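Local coordinates for hypothetic aldehyde deformylating oxygenase (Sulfolobus tokodaii, PDB 5V4T), which probably acts as a ferritin-like, iron-dependent oxidoreductase with aldehyde deformylating oxygenase activity, at residues A[123-126]-A[127-131]. Residues are numbered along the deposited sequence; the frame is centred on the assembly and turned at random.
Sequences NETS and RKYNL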
loop_
_atom_site.group_PDB
_atom_site.type_symbol
_atom_site.label_atom_id
_atom_site.label_comp_id
_atom_site.label_asym_id
_atom_site.label_seq_id
_atom_site.Cartn_x
_atom_site.Cartn_y
_atom_site.Cartn_z
ATOM N N ASN A 123 3.285 3.272 11.665
ATOM C CA ASN A 123 2.994 2.833 13.040
ATOM C C ASN A 123 4.053 3.256 14.038
ATOM O O ASN A 123 3.802 3.896 15.025
ATOM C CB ASN A 123 2.869 1.302 13.000
ATOM C CG ASN A 123 2.378 0.709 14.275
ATOM O OD1 ASN A 123 1.967 1.365 15.228
ATOM N ND2 ASN A 123 2.416 -0.612 14.314
ATOM N N GLU A 124 5.271 2.892 13.728
ATOM C CA GLU A 124 6.409 3.194 14.600
ATOM C C GLU A 124 6.583 4.703 14.813
ATOM O O GLU A 124 6.793 5.154 15.936
ATOM C CB GLU A 124 7.668 2.630 14.012
ATOM C CG GLU A 124 7.654 1.124 14.040
ATOM C CD GLU A 124 8.901 0.483 13.486
ATOM O OE1 GLU A 124 9.780 1.182 12.959
ATOM O OE2 GLU A 124 8.994 -0.779 13.614
ATOM N N THR A 125 6.459 5.456 13.737
ATOM C CA THR A 125 6.708 6.894 13.775
ATOM C C THR A 125 5.581 7.592 14.550
ATOM O O THR A 125 5.833 8.474 15.413
ATOM C CB THR A 125 6.869 7.476 12.366
ATOM O OG1 THR A 125 7.979 6.847 11.743
ATOM C CG2 THR A 125 7.104 8.964 12.455
ATOM N N SER A 126 4.331 7.225 14.287
ATOM C CA SER A 126 3.216 7.847 14.997
ATOM C C SER A 126 3.241 7.483 16.456
ATOM O O SER A 126 2.903 8.292 17.295
ATOM C CB SER A 126 1.886 7.523 14.360
ATOM O OG SER A 126 1.599 6.118 14.254
ATOM N N ARG A 127 3.671 6.267 16.795
ATOM C CA ARG A 127 3.871 5.892 18.195
ATOM C C ARG A 127 4.907 6.743 18.877
ATOM O O ARG A 127 4.611 7.280 19.963
ATOM C CB ARG A 127 4.205 4.408 18.320
ATOM C CG ARG A 127 4.345 3.880 19.729
ATOM C CD ARG A 127 4.489 2.359 19.626
ATOM N NE ARG A 127 5.762 1.973 19.002
ATOM C CZ ARG A 127 5.947 0.998 18.087
ATOM N NH1 ARG A 127 4.954 0.296 17.569
ATOM N NH2 ARG A 127 7.168 0.734 17.678
ATOM N N LYS A 128 6.039 6.932 18.236
ATOM C CA LYS A 128 7.173 7.663 18.788
ATOM C C LYS A 128 6.764 9.091 19.091
ATOM O O LYS A 128 7.147 9.634 20.149
ATOM C CB LYS A 128 8.332 7.597 17.834
ATOM C CG LYS A 128 9.521 8.456 18.243
ATOM C CD LYS A 128 10.747 8.262 17.381
ATOM C CE LYS A 128 11.823 9.238 17.868
ATOM N NZ LYS A 128 13.112 8.942 17.200
ATOM N N TYR A 129 5.941 9.677 18.210
ATOM C CA TYR A 129 5.543 11.076 18.332
ATOM C C TYR A 129 4.184 11.261 18.984
ATOM O O TYR A 129 3.609 12.348 18.962
ATOM C CB TYR A 129 5.707 11.832 16.978
ATOM C CG TYR A 129 7.151 11.965 16.621
ATOM C CD1 TYR A 129 7.935 13.011 17.166
ATOM C CD2 TYR A 129 7.789 11.006 15.859
ATOM C CE1 TYR A 129 9.245 13.098 16.865
ATOM C CE2 TYR A 129 9.145 11.075 15.599
ATOM C CZ TYR A 129 9.872 12.123 16.129
ATOM O OH TYR A 129 11.214 12.242 15.876
ATOM N N ASN A 130 3.656 10.212 19.600
ATOM C CA ASN A 130 2.412 10.308 20.324
ATOM C C ASN A 130 1.225 10.858 19.558
ATOM O O ASN A 130 0.372 11.536 20.140
ATOM C CB ASN A 130 2.658 11.118 21.618
ATOM C CG ASN A 130 3.799 10.540 22.416
ATOM O OD1 ASN A 130 4.804 11.202 22.658
ATOM N ND2 ASN A 130 3.701 9.277 22.725
ATOM N N LEU A 131 1.124 10.485 18.269
ATOM C CA LEU A 131 -0.003 10.834 17.437
ATOM C C LEU A 131 -1.065 9.734 17.573
ATOM O O LEU A 131 -1.098 8.791 16.805
ATOM C CB LEU A 131 0.383 11.003 15.984
ATOM C CG LEU A 131 1.441 12.121 15.753
ATOM C CD1 LEU A 131 2.049 12.079 14.401
ATOM C CD2 LEU A 131 0.748 13.481 16.016
#
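S126 O accepts its hydrogen bond from L131 N, five residues on, at 3.0 Å, while N130 N turns back to R127 O; with N130 at positive phi, this is a Schellman motif, and it closes the C-terminal end of helix 98-128. Before it, regular alpha-helical bonds run from R127 N to N123 O, K128 N to E124 O and Y129 N to T125 O. Y129 is the first residue to leave helical geometry, and L131 is already the N-cap of helix 132-155, so the motif forms the tight turn between two long helices of this ferritin-like, iron-binding bundle.

The R127 guanidinium folds back along the helix. A bend at chi3 of R127 (68°) lays one face of the group over E124 CA. R127 NH2 thereby comes to 3.7 Å from E124 CG. The same R127 NH2 stops 4.7 Å short of E124 OE2, too far for a salt bridge; E124 OE2 instead forms one with K120, and E124 OE1 a hydrogen bond with the Y189 hydroxyl. R127 NH1 also comes obliquely to N123 OD1, at 3.9 Å, the amide and guanidinium planes being turned 70° apart, but that oxygen takes its hydrogen bond from N135 of the next helix.

With chi1 at 57°, S126 OG is turned back along its own helix, where it bonds to L122 O and to N135 ND2, tying the helix end to the start of its successor. The buried L131 side chain reaches I16 of helix 10-23, and L131 CB lies 4.1 Å from S126 CB.

T125 and Y129 both pack on I12 of that same helix. Between them, T125 CG2 meets Y129 CD2 at 4.0 Å, and T125 O lies in the plane of the tyrosine ring, at its edge, 3.2 Å from Y129 CD2.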